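Local coordinates for chinitase A (Streptomyces coelicolor, PDB 3EBV), which probably hydrolyses internal glycosidic bonds of chitin as a family 18 endochitinase, this chain being its TIM-barrel catalytic domain, at residues 183-188 / 193-198; 24-29 / 271-276; 209-214 / 260-265; 127-132 / 163-168. All coordinates share one frame; numbering follows the deposited sequence.

In the fold
All four contacts belong to one family 18 TIM barrel. Contact 2 brings the loop after the first barrel strand, 6-12, against the helix that follows the last one, 267-271. The other three lie between its segments in sequence. Contact 4 pairs two neighbouring helices across the chain's centre from contact 2, centres about 30 Å apart. Contact 1 is a hairpin leading into helix 199-210, and contact 3 holds that helix's last turn; the nearest atoms of contacts 1 and 3 are about 7 Å apart. Contacts 3 and 4 touch, with Gly213 O 3.6 Å from Leu167 CD2. The family's active site lies at the C-terminal ends of the barrel strands, where segment 271-276 leaves; contact 3 lies at the opposite end.

Contact 1: residues 183-188 / 193-198; sequences SGTMLG and VYAQGT
A short beta hairpin is joined by the backbones of Met186 and Tyr194, which form an antiparallel hydrogen-bonded pair. Met186 is present as selenomethionine. Tyr194 N donates to Met186 O at 2.8 Å, and Met186 N returns a bond to Tyr194 O at 3.0 Å. The next pair, Leu187 and Val193, is non-hydrogen-bonded. There, Leu187 CD2 rests 3.8 Å from Val193 CG2. The other Val193 branch, CG1, lies 3.5 Å from Thr185 CB.

The hairpin belongs to the excursion between strand 175-179 and helix 199-210 of the TIM barrel. Met186 and Tyr194 share the face that packs on this helix, against Leu205 and Ala204 respectively. The edge of the Tyr194 ring meets Gly188 N, with CD2 3.7 Å away, and its hydroxyl bonds to Asp190.

Beyond the strands, the Gln196 side chain takes over. Its CG is tucked between the backbone N and the carbonyl carbon (chi1 73°), and the rest runs extended to Ser183. Gln196 OE1 accepts from Ser183 N at 2.9 Å in a nearly straight bond. The donor approaches from above the amide plane, 44° out of it. Beside it, a water donates to Ser183 O and accepts from Gln196 N.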
loop_
_atom_site.group_PDB
_atom_site.type_symbol
_atom_site.label_atom_id
_atom_site.label_comp_id
_atom_site.label_asym_id
_atom_site.label_seq_id
_atom_site.Cartn_x
_atom_site.Cartn_y
_atom_site.Cartn_z
ATOM N N SER A 183 5.037 4.755 14.009
ATOM C CA SER A 183 3.861 4.631 14.867
ATOM C C SER A 183 4.213 4.641 16.359
ATOM O O SER A 183 5.152 3.962 16.754
ATOM C CB SER A 183 3.145 3.290 14.572
ATOM O OG SER A 183 1.995 3.161 15.375
ATOM N N GLY A 184 3.387 5.341 17.138
ATOM C CA GLY A 184 3.392 5.187 18.579
ATOM C C GLY A 184 2.825 3.798 18.940
ATOM O O GLY A 184 2.374 3.019 18.060
ATOM N N THR A 185 2.811 3.500 20.230
ATOM C CA THR A 185 2.220 2.222 20.660
ATOM C C THR A 185 0.729 2.201 20.302
ATOM O O THR A 185 0.051 3.245 20.202
ATOM C CB THR A 185 2.429 1.949 22.165
ATOM O OG1 THR A 185 1.847 3.025 22.903
ATOM C CG2 THR A 185 3.926 1.804 22.500
HETATM N N MSE A 186 0.233 0.986 20.081
HETATM C CA MSE A 186 -1.125 0.762 19.638
HETATM C C MSE A 186 -1.738 -0.429 20.347
HETATM O O MSE A 186 -1.001 -1.285 20.836
HETATM C CB MSE A 186 -1.109 0.446 18.130
HETATM C CG MSE A 186 -0.676 1.637 17.273
HETATM SE SE MSE A 186 -2.116 2.971 17.180
HETATM C CE MSE A 186 -1.000 4.603 17.116
ATOM N N LEU A 187 -3.063 -0.516 20.363
ATOM C CA LEU A 187 -3.729 -1.710 20.927
ATOM C C LEU A 187 -3.790 -2.816 19.874
ATOM O O LEU A 187 -4.029 -2.539 18.665
ATOM C CB LEU A 187 -5.142 -1.395 21.400
ATOM C CG LEU A 187 -5.220 -0.292 22.434
ATOM C CD1 LEU A 187 -6.677 -0.143 22.843
ATOM C CD2 LEU A 187 -4.422 -0.699 23.660
ATOM N N GLY A 188 -3.627 -4.066 20.291
ATOM C CA GLY A 188 -3.902 -5.183 19.406
ATOM C C GLY A 188 -5.335 -5.671 19.541
ATOM O O GLY A 188 -6.135 -5.077 20.297
ATOM N N VAL A 193 -1.338 -3.389 24.737
ATOM C CA VAL A 193 -0.498 -2.381 24.066
ATOM C C VAL A 193 0.732 -3.038 23.473
ATOM O O VAL A 193 1.477 -3.782 24.163
ATOM C CB VAL A 193 -0.045 -1.297 25.095
ATOM C CG1 VAL A 193 0.937 -0.317 24.446
ATOM C CG2 VAL A 193 -1.253 -0.578 25.684
ATOM N N TYR A 194 0.972 -2.754 22.202
ATOM C CA TYR A 194 2.132 -3.263 21.482
ATOM C C TYR A 194 2.916 -2.107 20.876
ATOM O O TYR A 194 2.378 -1.010 20.631
ATOM C CB TYR A 194 1.710 -4.242 20.346
ATOM C CG TYR A 194 1.061 -5.490 20.922
ATOM C CD1 TYR A 194 1.865 -6.534 21.350
ATOM C CD2 TYR A 194 -0.340 -5.588 21.081
ATOM C CE1 TYR A 194 1.300 -7.686 21.919
ATOM C CE2 TYR A 194 -0.914 -6.733 21.652
ATOM C CZ TYR A 194 -0.061 -7.776 22.064
ATOM O OH TYR A 194 -0.583 -8.944 22.649
ATOM N N ALA A 195 4.187 -2.381 20.630
ATOM C CA ALA A 195 5.120 -1.374 20.106
ATOM C C ALA A 195 5.665 -1.748 18.743
ATOM O O ALA A 195 5.920 -2.946 18.474
ATOM C CB ALA A 195 6.289 -1.230 21.068
ATOM N N GLN A 196 5.890 -0.733 17.897
ATOM C CA GLN A 196 6.444 -0.992 16.568
ATOM C C GLN A 196 7.814 -1.671 16.644
ATOM O O GLN A 196 8.525 -1.537 17.648
ATOM C CB GLN A 196 6.486 0.273 15.677
ATOM C CG GLN A 196 7.583 1.228 16.135
ATOM C CD GLN A 196 7.574 2.519 15.368
ATOM O OE1 GLN A 196 6.926 2.607 14.329
ATOM N NE2 GLN A 196 8.251 3.539 15.895
ATOM N N GLY A 197 8.186 -2.332 15.559
ATOM C CA GLY A 197 9.484 -2.988 15.531
ATOM C C GLY A 197 9.515 -4.367 16.172
ATOM O O GLY A 197 10.603 -4.885 16.445
ATOM N N THR A 198 8.332 -4.960 16.387
ATOM C CA THR A 198 8.242 -6.283 17.001
ATOM C C THR A 198 7.297 -7.180 16.180
ATOM O O THR A 198 6.370 -6.671 15.520
ATOM C CB THR A 198 7.696 -6.207 18.439
ATOM O OG1 THR A 198 6.366 -5.663 18.458
ATOM C CG2 THR A 198 8.609 -5.373 19.385
HETATM O O HOH W 1 5.358 1.891 18.772
#

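Contact 2: residues 24-29 / 271-276; sequences SDVPSA and WSTNWD. With SO4 (sulfate ion), chain B.
Val26 and Thr273 meet at the closure of the TIM barrel. The loop after the first strand, 6-12, here lies against the start of helix 273-278, which follows the last strand, 267-271. The two side chains cross at about a right angle and touch with two pairs of atoms. Val26 CG2 is 4.1 Å from Thr273 OG1, and Val26 CG1 is 4.1 Å from Thr273 CG2. Both residues are buried, and both also lie on Trp11 of the first strand. Thr273 OG1 sits between its backbone N and carbonyl carbon (chi1 65°) and has its main polar partner in Gln21. No hydrogen bond links the two segments.

Next to this pair the contact thins to a single approach. Pro27 CG comes within 4.2 Å of Asp276 OD2, a plain van der Waals approach. That carboxylate oxygen is held by Ser284 and Tyr30.

The helix start is well defined. Ser272 is its N-cap, and Ser272 OG accepts from Trp275 N at 3.1 Å with an angle of 169°. The peptide bond between Trp271 and Ser272 is cis, as is often found at the end of the last barrel strand in family 18 chitinases.

The solvent side is different in kind. Ser28 is exposed and touches nothing of segment 271-276. Its OG donates to O4 of a sulfate, probably from the crystallisation liquor, with Ser28 OG and sulfate O4 2.7 Å apart.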
loop_
_atom_site.group_PDB
_atom_site.type_symbol
_atom_site.label_atom_id
_atom_site.label_comp_id
_atom_site.label_asym_id
_atom_site.label_seq_id
_atom_site.Cartn_x
_atom_site.Cartn_y
_atom_site.Cartn_z
ATOM N N SER A 24 11.541 0.025 -14.827
ATOM C CA SER A 24 12.174 -1.216 -15.302
ATOM C C SER A 24 13.247 -1.731 -14.335
ATOM O O SER A 24 13.631 -2.906 -14.425
ATOM C CB SER A 24 12.831 -0.978 -16.664
ATOM O OG SER A 24 13.764 0.095 -16.565
ATOM N N ASP A 25 13.717 -0.884 -13.410
ATOM C CA ASP A 25 14.700 -1.335 -12.425
ATOM C C ASP A 25 14.081 -2.042 -11.214
ATOM O O ASP A 25 14.784 -2.641 -10.405
ATOM C CB ASP A 25 15.512 -0.164 -11.869
ATOM C CG ASP A 25 16.392 0.499 -12.915
ATOM O OD1 ASP A 25 17.042 -0.249 -13.687
ATOM O OD2 ASP A 25 16.435 1.748 -12.889
ATOM N N VAL A 26 12.765 -1.897 -11.043
ATOM C CA VAL A 26 12.112 -2.477 -9.864
ATOM C C VAL A 26 12.253 -4.005 -9.865
ATOM O O VAL A 26 11.952 -4.653 -10.864
ATOM C CB VAL A 26 10.621 -2.076 -9.807
ATOM C CG1 VAL A 26 9.883 -2.863 -8.686
ATOM C CG2 VAL A 26 10.505 -0.548 -9.607
ATOM N N PRO A 27 12.740 -4.580 -8.746
ATOM C CA PRO A 27 12.880 -6.048 -8.658
ATOM C C PRO A 27 11.640 -6.849 -9.032
ATOM O O PRO A 27 10.506 -6.407 -8.781
ATOM C CB PRO A 27 13.253 -6.291 -7.191
ATOM C CG PRO A 27 14.023 -4.997 -6.786
ATOM C CD PRO A 27 13.302 -3.888 -7.564
ATOM N N SER A 28 11.884 -8.037 -9.584
ATOM C CA SER A 28 10.794 -8.911 -10.012
ATOM C C SER A 28 9.876 -9.358 -8.866
ATOM O O SER A 28 8.712 -9.699 -9.130
ATOM C CB SER A 28 11.354 -10.147 -10.725
ATOM O OG SER A 28 12.261 -10.810 -9.910
ATOM N N ALA A 29 10.387 -9.316 -7.635
ATOM C CA ALA A 29 9.593 -9.721 -6.458
ATOM C C ALA A 29 8.323 -8.911 -6.292
ATOM O O ALA A 29 7.361 -9.383 -5.663
ATOM C CB ALA A 29 10.430 -9.587 -5.204
ATOM N N TRP A 271 7.715 0.451 1.882
ATOM C CA TRP A 271 8.185 1.782 1.481
ATOM C C TRP A 271 9.705 1.715 1.619
ATOM O O TRP A 271 10.192 1.570 2.756
ATOM C CB TRP A 271 7.628 2.818 2.446
ATOM C CG TRP A 271 8.179 4.187 2.107
ATOM C CD1 TRP A 271 9.249 4.797 2.711
ATOM C CD2 TRP A 271 7.723 5.058 1.070
ATOM N NE1 TRP A 271 9.489 6.028 2.094
ATOM C CE2 TRP A 271 8.553 6.209 1.103
ATOM C CE3 TRP A 271 6.681 4.983 0.135
ATOM C CZ2 TRP A 271 8.378 7.283 0.201
ATOM C CZ3 TRP A 271 6.502 6.030 -0.752
ATOM C CH2 TRP A 271 7.347 7.175 -0.702
ATOM N N SER A 272 10.493 1.781 0.526
ATOM C CA SER A 272 10.092 1.909 -0.875
ATOM C C SER A 272 11.037 1.008 -1.687
ATOM O O SER A 272 12.059 0.546 -1.174
ATOM C CB SER A 272 10.277 3.362 -1.374
ATOM O OG SER A 272 11.663 3.716 -1.247
ATOM N N THR A 273 10.740 0.798 -2.961
ATOM C CA THR A 273 11.655 0.027 -3.829
ATOM C C THR A 273 13.037 0.723 -3.862
ATOM O O THR A 273 14.072 0.047 -3.908
ATOM C CB THR A 273 11.079 -0.171 -5.248
ATOM O OG1 THR A 273 10.971 1.088 -5.912
ATOM C CG2 THR A 273 9.657 -0.773 -5.175
ATOM N N ASN A 274 13.029 2.042 -3.786
ATOM C CA ASN A 274 14.307 2.814 -3.877
ATOM C C ASN A 274 15.158 2.570 -2.661
ATOM O O ASN A 274 16.388 2.331 -2.774
ATOM C CB ASN A 274 13.978 4.303 -4.043
ATOM C CG ASN A 274 13.038 4.548 -5.201
ATOM O OD1 ASN A 274 11.799 4.400 -5.081
ATOM N ND2 ASN A 274 13.604 4.938 -6.354
ATOM N N TRP A 275 14.544 2.619 -1.468
ATOM C CA TRP A 275 15.310 2.322 -0.269
ATOM C C TRP A 275 15.713 0.839 -0.239
ATOM O O TRP A 275 16.817 0.508 0.218
ATOM C CB TRP A 275 14.533 2.694 0.990
ATOM C CG TRP A 275 14.400 4.158 1.232
ATOM C CD1 TRP A 275 13.244 4.861 1.356
ATOM C CD2 TRP A 275 15.464 5.104 1.392
ATOM N NE1 TRP A 275 13.502 6.194 1.608
ATOM C CE2 TRP A 275 14.865 6.373 1.617
ATOM C CE3 TRP A 275 16.872 4.998 1.402
ATOM C CZ2 TRP A 275 15.625 7.560 1.818
ATOM C CZ3 TRP A 275 17.633 6.190 1.577
ATOM C CH2 TRP A 275 16.998 7.442 1.803
ATOM N N ASP A 276 14.866 -0.049 -0.770
ATOM C CA ASP A 276 15.243 -1.483 -0.850
ATOM C C ASP A 276 16.553 -1.630 -1.674
ATOM O O ASP A 276 17.481 -2.333 -1.260
ATOM C CB ASP A 276 14.042 -2.236 -1.477
ATOM C CG ASP A 276 14.199 -3.769 -1.601
ATOM O OD1 ASP A 276 14.789 -4.420 -0.703
ATOM O OD2 ASP A 276 13.650 -4.256 -2.635
HETATM S S SO4 B . 15.354 -11.120 -12.068
HETATM O O1 SO4 B . 14.725 -10.911 -13.361
HETATM O O2 SO4 B . 16.537 -11.986 -12.161
HETATM O O3 SO4 B . 15.708 -9.750 -11.548
HETATM O O4 SO4 B . 14.426 -11.811 -11.169
#

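Contact 3: residues 209-214 / 260-265; sequences QLEGGL and KTYPDL
Leu210 and Tyr262 carry the apolar part of this contact. The Leu210 side chain lies over one face of the Tyr262 ring. Its CB makes a CH-pi contact, 3.9 Å from the ring centroid and 20° off the normal. The two methyls reach further along the ring: Leu210 CD1 is 3.8 Å from Tyr262 CD2, while Leu210 CD2 lies near Tyr262 CD1. Leu210 CD2 also meets Leu265 CD1 at 4.0 Å, the two leucines crossing at about a right angle. Leu247 of helix 237-249 and Val219 of strand 219-224 add to this cluster.

The polar part runs through water. No direct hydrogen bond joins the segments. Tyr262 OH has two waters, both at the ring edge and in its plane. One, 2.8 Å from Tyr262 OH, donates to Leu210 O. The other, 2.7 Å from Tyr262 OH, donates to Glu211 OE2 and accepts from Lys260 N. Glu211 runs extended beyond CG, which brings its carboxylate to this water. A phenylalanine in place of Tyr262 would keep the ring under Leu210 but would probably leave both waters without their shared partner and weaken the bridge to Glu211.

The backbone supplies a type I beta turn, Tyr262 to Leu265, closed by Leu265 N to Tyr262 O.

In the TIM barrel, this joins the last turn of helix 199-210 to the loop before strand 267-271, at the end where strands begin. The chemistry implies that Tyr262 is fixed in two ways: its ring face by Leu210, its hydroxyl through water to Glu211, Leu210 O and Lys260 N.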
loop_
_atom_site.group_PDB
_atom_site.type_symbol
_atom_site.label_atom_id
_atom_site.label_comp_id
_atom_site.label_asym_id
_atom_site.label_seq_id
_atom_site.Cartn_x
_atom_site.Cartn_y
_atom_site.Cartn_z
ATOM N N GLN A 209 -7.873 -6.299 11.803
ATOM C CA GLN A 209 -8.453 -6.323 10.439
ATOM C C GLN A 209 -9.071 -7.684 10.116
ATOM O O GLN A 209 -10.199 -7.751 9.577
ATOM C CB GLN A 209 -7.357 -5.972 9.431
ATOM C CG GLN A 209 -6.879 -4.541 9.625
ATOM C CD GLN A 209 -5.640 -4.189 8.821
ATOM O OE1 GLN A 209 -5.464 -4.645 7.696
ATOM N NE2 GLN A 209 -4.784 -3.370 9.422
ATOM N N LEU A 210 -8.339 -8.754 10.431
ATOM C CA LEU A 210 -8.767 -10.128 10.108
ATOM C C LEU A 210 -10.010 -10.555 10.885
ATOM O O LEU A 210 -10.766 -11.406 10.386
ATOM C CB LEU A 210 -7.628 -11.130 10.303
ATOM C CG LEU A 210 -6.387 -10.889 9.420
ATOM C CD1 LEU A 210 -5.131 -11.514 10.037
ATOM C CD2 LEU A 210 -6.683 -11.447 7.997
ATOM N N GLU A 211 -10.178 -10.016 12.084
ATOM C CA GLU A 211 -11.369 -10.295 12.904
ATOM C C GLU A 211 -12.455 -9.243 12.706
ATOM O O GLU A 211 -13.552 -9.385 13.283
ATOM C CB GLU A 211 -10.987 -10.400 14.411
ATOM C CG GLU A 211 -10.017 -11.536 14.700
ATOM C CD GLU A 211 -9.747 -11.717 16.206
ATOM O OE1 GLU A 211 -10.060 -10.785 17.008
ATOM O OE2 GLU A 211 -9.201 -12.806 16.554
ATOM N N GLY A 212 -12.186 -8.184 11.920
ATOM C CA GLY A 212 -13.084 -7.058 11.857
ATOM C C GLY A 212 -13.815 -6.894 10.528
ATOM O O GLY A 212 -14.331 -5.820 10.254
ATOM N N GLY A 213 -13.810 -7.946 9.728
ATOM C CA GLY A 213 -14.652 -7.983 8.512
ATOM C C GLY A 213 -13.923 -7.913 7.184
ATOM O O GLY A 213 -14.573 -7.955 6.135
ATOM N N LEU A 214 -12.602 -7.795 7.199
ATOM C CA LEU A 214 -11.785 -7.876 5.966
ATOM C C LEU A 214 -11.386 -9.316 5.715
ATOM O O LEU A 214 -11.071 -10.066 6.669
ATOM C CB LEU A 214 -10.558 -6.962 6.051
ATOM C CG LEU A 214 -10.905 -5.472 6.147
ATOM C CD1 LEU A 214 -9.611 -4.702 6.347
ATOM C CD2 LEU A 214 -11.625 -4.963 4.883
ATOM N N LYS A 260 -7.005 -17.843 15.198
ATOM C CA LYS A 260 -7.175 -18.628 13.978
ATOM C C LYS A 260 -5.940 -18.563 13.085
ATOM O O LYS A 260 -4.981 -17.822 13.391
ATOM C CB LYS A 260 -8.395 -18.113 13.185
ATOM C CG LYS A 260 -9.736 -18.383 13.863
ATOM C CD LYS A 260 -10.877 -17.726 13.069
ATOM C CE LYS A 260 -12.073 -17.534 13.965
ATOM N NZ LYS A 260 -12.787 -18.817 14.114
ATOM N N THR A 261 -5.935 -19.380 12.028
ATOM C CA THR A 261 -4.966 -19.233 10.937
ATOM C C THR A 261 -5.705 -18.647 9.751
ATOM O O THR A 261 -6.919 -18.804 9.626
ATOM C CB THR A 261 -4.320 -20.551 10.486
ATOM O OG1 THR A 261 -5.353 -21.483 10.123
ATOM C CG2 THR A 261 -3.443 -21.168 11.596
ATOM N N TYR A 262 -4.953 -17.913 8.926
ATOM C CA TYR A 262 -5.482 -17.171 7.784
ATOM C C TYR A 262 -4.568 -17.442 6.593
ATOM O O TYR A 262 -3.767 -16.588 6.187
ATOM C CB TYR A 262 -5.474 -15.674 8.124
ATOM C CG TYR A 262 -6.302 -15.332 9.316
ATOM C CD1 TYR A 262 -7.684 -15.111 9.194
ATOM C CD2 TYR A 262 -5.708 -15.245 10.582
ATOM C CE1 TYR A 262 -8.440 -14.785 10.285
ATOM C CE2 TYR A 262 -6.474 -14.934 11.680
ATOM C CZ TYR A 262 -7.830 -14.696 11.535
ATOM O OH TYR A 262 -8.612 -14.370 12.630
ATOM N N PRO A 263 -4.628 -18.661 6.012
ATOM C CA PRO A 263 -3.677 -19.040 4.966
ATOM C C PRO A 263 -3.723 -18.162 3.717
ATOM O O PRO A 263 -2.697 -18.090 3.009
ATOM C CB PRO A 263 -4.050 -20.493 4.609
ATOM C CG PRO A 263 -5.159 -20.858 5.493
ATOM C CD PRO A 263 -5.479 -19.788 6.473
ATOM N N ASP A 264 -4.858 -17.509 3.455
ATOM C CA ASP A 264 -4.969 -16.643 2.246
ATOM C C ASP A 264 -4.543 -15.198 2.490
ATOM O O ASP A 264 -4.818 -14.322 1.668
ATOM C CB ASP A 264 -6.380 -16.676 1.654
ATOM C CG ASP A 264 -6.720 -18.027 1.047
ATOM O OD1 ASP A 264 -5.794 -18.827 0.756
ATOM O OD2 ASP A 264 -7.930 -18.284 0.887
ATOM N N LEU A 265 -3.863 -14.957 3.607
ATOM C CA LEU A 265 -3.297 -13.606 3.889
ATOM C C LEU A 265 -2.586 -13.100 2.633
ATOM O O LEU A 265 -1.777 -13.839 2.036
ATOM C CB LEU A 265 -2.297 -13.695 5.052
ATOM C CG LEU A 265 -1.875 -12.336 5.566
ATOM C CD1 LEU A 265 -2.986 -11.669 6.371
ATOM C CD2 LEU A 265 -0.636 -12.495 6.413
HETATM O O HOH W 2 -11.383 -14.105 12.147
HETATM O O HOH W 3 -7.661 -14.675 15.113
#

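Contact 4: residues 127-132 / 163-168; sequences TYMTQA and FQTALN
Thr130 OG1 is hydrogen-bonded to Pro126 O, one turn back in its own helix, and also faces the neighbouring helix, with Asn168 CB 3.6 Å away and Thr165 CG2 3.9 Å away. The two helices, 126-140 and 161-168, are successive outer helices of the TIM barrel. The axes of segments 127-132 and 163-168 come within 9.3 Å, their directions 32° apart.

The Thr130 and Asn168 side chains cross at about a right angle, with Thr130 CG2 3.7 Å from Asn168 CB. The torsion sets this up: with OG1 beside the backbone N (chi1 -62°), where it reaches Pro126 O, CG2 is left anti to that N. With an alanine in place of Thr130, Pro126 O would probably lose its side-chain donor and a gap would open beside Asn168 CB.

Thr165 repeats the pattern on the facing helix. Its OG1 is bonded to Gly161 O, and its methyl points into the interface. Underneath, Thr165 packs on Met148 of strand 145-148. Asn168 O is tied to Arg134 of helix 126-140.

Met129, a selenomethionine, starts toward helix 161-168, then bends at chi2 (54°) and again at chi3, turning off to Val91 and Phe100. Before the bends, Met129 CG touches Thr165 CG2 at 3.8 Å.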
loop_
_atom_site.group_PDB
_atom_site.type_symbol
_atom_site.label_atom_id
_atom_site.label_comp_id
_atom_site.label_asym_id
_atom_site.label_seq_id
_atom_site.Cartn_x
_atom_site.Cartn_y
_atom_site.Cartn_z
ATOM N N THR A 127 -17.663 9.013 4.292
ATOM C CA THR A 127 -18.887 9.316 3.537
ATOM C C THR A 127 -18.466 9.644 2.105
ATOM O O THR A 127 -19.064 9.104 1.156
ATOM C CB THR A 127 -19.659 10.462 4.194
ATOM O OG1 THR A 127 -20.185 10.034 5.452
ATOM C CG2 THR A 127 -20.840 10.930 3.298
ATOM N N TYR A 128 -17.450 10.498 1.923
ATOM C CA TYR A 128 -17.143 11.007 0.562
ATOM C C TYR A 128 -16.110 10.153 -0.174
ATOM O O TYR A 128 -16.177 9.995 -1.388
ATOM C CB TYR A 128 -16.855 12.529 0.552
ATOM C CG TYR A 128 -18.108 13.205 1.050
ATOM C CD1 TYR A 128 -19.220 13.261 0.219
ATOM C CD2 TYR A 128 -18.236 13.641 2.363
ATOM C CE1 TYR A 128 -20.402 13.794 0.682
ATOM C CE2 TYR A 128 -19.451 14.181 2.846
ATOM C CZ TYR A 128 -20.526 14.223 1.962
ATOM O OH TYR A 128 -21.755 14.697 2.378
HETATM N N MSE A 129 -15.199 9.527 0.580
HETATM C CA MSE A 129 -14.290 8.624 -0.107
HETATM C C MSE A 129 -15.004 7.359 -0.631
HETATM O O MSE A 129 -14.663 6.805 -1.690
HETATM C CB MSE A 129 -13.116 8.203 0.806
HETATM C CG MSE A 129 -12.059 7.308 0.094
HETATM SE SE MSE A 129 -11.303 8.079 -1.596
HETATM C CE MSE A 129 -10.027 9.368 -0.804
ATOM N N THR A 130 -16.034 6.870 0.097
ATOM C CA THR A 130 -16.794 5.723 -0.410
ATOM C C THR A 130 -17.506 6.134 -1.721
ATOM O O THR A 130 -17.434 5.409 -2.705
ATOM C CB THR A 130 -17.832 5.214 0.644
ATOM O OG1 THR A 130 -17.111 4.775 1.830
ATOM C CG2 THR A 130 -18.655 4.059 0.079
ATOM N N GLN A 131 -18.122 7.317 -1.698
ATOM C CA GLN A 131 -18.796 7.789 -2.914
ATOM C C GLN A 131 -17.790 7.912 -4.063
ATOM O O GLN A 131 -18.065 7.456 -5.185
ATOM C CB GLN A 131 -19.410 9.132 -2.635
ATOM C CG GLN A 131 -20.121 9.739 -3.895
ATOM C CD GLN A 131 -20.742 11.091 -3.622
ATOM O OE1 GLN A 131 -21.083 11.456 -2.485
ATOM N NE2 GLN A 131 -20.922 11.869 -4.718
ATOM N N ALA A 132 -16.621 8.487 -3.756
ATOM C CA ALA A 132 -15.575 8.682 -4.786
ATOM C C ALA A 132 -15.117 7.351 -5.385
ATOM O O ALA A 132 -14.965 7.193 -6.604
ATOM C CB ALA A 132 -14.395 9.452 -4.217
ATOM N N PHE A 163 -10.938 2.246 7.933
ATOM C CA PHE A 163 -11.508 0.944 8.152
ATOM C C PHE A 163 -12.970 0.947 7.641
ATOM O O PHE A 163 -13.372 0.015 6.936
ATOM C CB PHE A 163 -11.398 0.559 9.648
ATOM C CG PHE A 163 -11.333 -0.930 9.902
ATOM C CD1 PHE A 163 -10.496 -1.433 10.933
ATOM C CD2 PHE A 163 -12.062 -1.839 9.145
ATOM C CE1 PHE A 163 -10.450 -2.849 11.189
ATOM C CE2 PHE A 163 -12.016 -3.255 9.395
ATOM C CZ PHE A 163 -11.193 -3.729 10.444
ATOM N N GLN A 164 -13.715 2.001 7.987
ATOM C CA GLN A 164 -15.125 2.089 7.549
ATOM C C GLN A 164 -15.192 2.099 6.021
ATOM O O GLN A 164 -16.018 1.424 5.432
ATOM C CB GLN A 164 -15.767 3.353 8.078
ATOM C CG GLN A 164 -17.274 3.412 7.796
ATOM C CD GLN A 164 -18.027 2.252 8.372
ATOM O OE1 GLN A 164 -18.471 1.323 7.630
ATOM N NE2 GLN A 164 -18.168 2.262 9.711
ATOM N N THR A 165 -14.273 2.857 5.402
ATOM C CA THR A 165 -14.236 2.941 3.935
ATOM C C THR A 165 -13.942 1.587 3.341
ATOM O O THR A 165 -14.617 1.102 2.420
ATOM C CB THR A 165 -13.234 3.996 3.448
ATOM O OG1 THR A 165 -13.542 5.255 4.054
ATOM C CG2 THR A 165 -13.268 4.145 1.888
ATOM N N ALA A 166 -12.885 0.935 3.866
ATOM C CA ALA A 166 -12.501 -0.376 3.388
ATOM C C ALA A 166 -13.677 -1.380 3.436
ATOM O O ALA A 166 -13.938 -2.126 2.470
ATOM C CB ALA A 166 -11.303 -0.878 4.219
ATOM N N LEU A 167 -14.410 -1.388 4.566
ATOM C CA LEU A 167 -15.574 -2.265 4.687
ATOM C C LEU A 167 -16.668 -1.870 3.671
ATOM O O LEU A 167 -17.263 -2.768 3.047
ATOM C CB LEU A 167 -16.121 -2.222 6.110
ATOM C CG LEU A 167 -15.191 -2.914 7.144
ATOM C CD1 LEU A 167 -15.680 -2.510 8.536
ATOM C CD2 LEU A 167 -15.161 -4.450 6.924
ATOM N N ASN A 168 -16.869 -0.559 3.493
ATOM C CA ASN A 168 -17.952 -0.108 2.585
ATOM C C ASN A 168 -17.671 -0.576 1.182
ATOM O O ASN A 168 -18.609 -0.868 0.423
ATOM C CB ASN A 168 -18.030 1.409 2.588
ATOM C CG ASN A 168 -18.611 1.981 3.876
ATOM O OD1 ASN A 168 -19.131 1.227 4.739
ATOM N ND2 ASN A 168 -18.556 3.310 4.015
#